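Local coordinates for protein transcriptional regulator, Crp/Fnr family (Eubacterium rectale ATCC 33656, PDB 3DV8) that probably regulates transcription as a Crp/Fnr-family dimer, pairing a cyclic nucleotide-binding-type sensor domain with a helix-turn-helix domain expected to bind DNA, at residues 139-142 / 143-147. Sequence-based numbering, arbitrary orientation.
Sequences LIEQ and IMWKS
Leu139 and Ile143, one turn apart on the last part of helix 119-145, pack side chain to side chain: the CD1 methyl of Ile143 lies against the fork of Leu139, 3.8 Å from its CG. With CG1 anti to its carbonyl carbon (chi1 -70°) and the arm extended beyond it, CD1 reaches back to this leucine. Trimming Ile143 to an alanine would remove this arm and is likely to leave a gap beside Leu139. One residue further along, Ile140 and Met144, a selenomethionine, run side by side, with CG2 of Ile140 3.9 Å from CG of Met144. Unbranched and bent at chi2 and chi3, Met144 can fit against Ile143 of the second subunit, while its CB rests on one face of the Trp145 indole, toward the rim.

Four i to i+4 backbone bonds hold the turns together. The first, Ile143 N to Leu139 O, is 2.8 Å and almost straight; the last, Lys146 N to Gln142 O, is 3.0 Å and more bent, and Lys146 then leaves helical geometry. Polar ends reach beyond the helix: in one of its two conformers Gln142 OE1 accepts a bond from Arg151 NE, and Lys146 NZ bonds Gln218 O.

Here the long helix of the Crp/Fnr fold, which pairs the subunits, leads toward the helix-turn-helix part, presumed to bind DNA. Apolar Leu139 and Ile143 suit their neighbours Leu69 and Ile67 of strand 66-72; Ile143 also touches Arg151 of helix 148-163 and Met144 of the second subunit.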
loop_
_atom_site.group_PDB
_atom_site.type_symbol
_atom_site.label_atom_id
_atom_site.label_comp_id
_atom_site.label_asym_id
_atom_site.label_seq_id
_atom_site.Cartn_x
_atom_site.Cartn_y
_atom_site.Cartn_z
ATOM N N LEU A 139 4.891 6.037 -0.984
ATOM C CA LEU A 139 4.060 7.028 -0.311
ATOM C C LEU A 139 4.084 6.862 1.216
ATOM O O LEU A 139 4.214 7.869 1.907
ATOM C CB LEU A 139 2.624 7.019 -0.847
ATOM C CG LEU A 139 1.666 8.104 -0.330
ATOM C CD1 LEU A 139 2.219 9.494 -0.517
ATOM C CD2 LEU A 139 0.349 7.983 -1.021
ATOM N N ILE A 140 3.971 5.631 1.742
ATOM C CA ILE A 140 4.061 5.419 3.212
ATOM C C ILE A 140 5.426 5.897 3.717
ATOM O O ILE A 140 5.485 6.640 4.693
ATOM C CB ILE A 140 3.803 3.951 3.689
ATOM C CG1 ILE A 140 2.330 3.573 3.513
ATOM C CG2 ILE A 140 4.169 3.768 5.176
ATOM C CD1 ILE A 140 1.876 2.335 4.358
ATOM N N GLU A 141 6.493 5.490 3.018
ATOM C CA GLU A 141 7.871 5.910 3.329
ATOM C C GLU A 141 8.036 7.440 3.322
ATOM O O GLU A 141 8.711 7.977 4.215
ATOM C CB GLU A 141 8.889 5.234 2.383
ATOM C CG GLU A 141 9.037 3.706 2.635
ATOM C CD GLU A 141 9.807 2.928 1.548
ATOM O OE1 GLU A 141 10.282 3.526 0.555
ATOM O OE2 GLU A 141 9.932 1.686 1.694
ATOM N N GLN A 142 7.378 8.116 2.359
ATOM C CA GLN A 142 7.440 9.581 2.241
ATOM C C GLN A 142 6.667 10.222 3.406
ATOM O O GLN A 142 7.200 11.084 4.100
ATOM C CB GLN A 142 6.900 10.096 0.885
ATOM C CG GLN A 142 7.421 11.502 0.529
ATOM C CD GLN A 142 6.640 12.249 -0.576
ATOM O OE1 GLN A 142 5.420 12.425 -0.502
ATOM N NE2 GLN A 142 7.372 12.751 -1.567
ATOM N N ILE A 143 5.421 9.786 3.627
ATOM C CA ILE A 143 4.549 10.296 4.715
ATOM C C ILE A 143 5.168 10.175 6.116
ATOM O O ILE A 143 5.120 11.119 6.907
ATOM C CB ILE A 143 3.187 9.545 4.752
ATOM C CG1 ILE A 143 2.320 9.903 3.546
ATOM C CG2 ILE A 143 2.389 9.887 5.996
ATOM C CD1 ILE A 143 1.179 8.923 3.348
HETATM N N MSE A 144 5.744 9.012 6.405
HETATM C CA MSE A 144 6.319 8.713 7.724
HETATM C C MSE A 144 7.666 9.362 7.996
HETATM O O MSE A 144 7.840 10.034 9.019
HETATM C CB MSE A 144 6.469 7.193 7.897
HETATM C CG MSE A 144 5.175 6.401 7.883
HETATM SE SE MSE A 144 4.116 6.609 9.473
HETATM C CE MSE A 144 3.371 8.368 9.282
ATOM N N TRP A 145 8.598 9.170 7.066
ATOM C CA TRP A 145 9.985 9.588 7.263
ATOM C C TRP A 145 10.318 11.029 6.832
ATOM O O TRP A 145 11.258 11.609 7.380
ATOM C CB TRP A 145 10.959 8.568 6.627
ATOM C CG TRP A 145 10.633 7.068 6.883
ATOM C CD1 TRP A 145 10.702 6.051 5.957
ATOM C CD2 TRP A 145 10.123 6.460 8.097
ATOM N NE1 TRP A 145 10.319 4.851 6.527
ATOM C CE2 TRP A 145 9.952 5.068 7.830
ATOM C CE3 TRP A 145 9.808 6.947 9.386
ATOM C CZ2 TRP A 145 9.487 4.158 8.805
ATOM C CZ3 TRP A 145 9.338 6.037 10.361
ATOM C CH2 TRP A 145 9.184 4.660 10.055
ATOM N N LYS A 146 9.566 11.615 5.897
ATOM C CA LYS A 146 9.834 12.988 5.431
ATOM C C LYS A 146 8.817 14.031 5.923
ATOM O O LYS A 146 7.616 13.856 5.769
ATOM C CB LYS A 146 10.019 12.998 3.907
ATOM C CG LYS A 146 11.353 12.303 3.504
ATOM C CD LYS A 146 11.653 12.330 2.003
ATOM C CE LYS A 146 13.111 11.928 1.702
ATOM N NZ LYS A 146 14.124 12.936 2.198
ATOM N N SER A 147 9.327 15.105 6.540
ATOM C CA SER A 147 8.516 16.239 7.031
ATOM C C SER A 147 7.841 17.016 5.885
ATOM O O SER A 147 8.272 16.933 4.732
ATOM C CB SER A 147 9.370 17.178 7.887
ATOM O OG SER A 147 10.559 17.520 7.207
#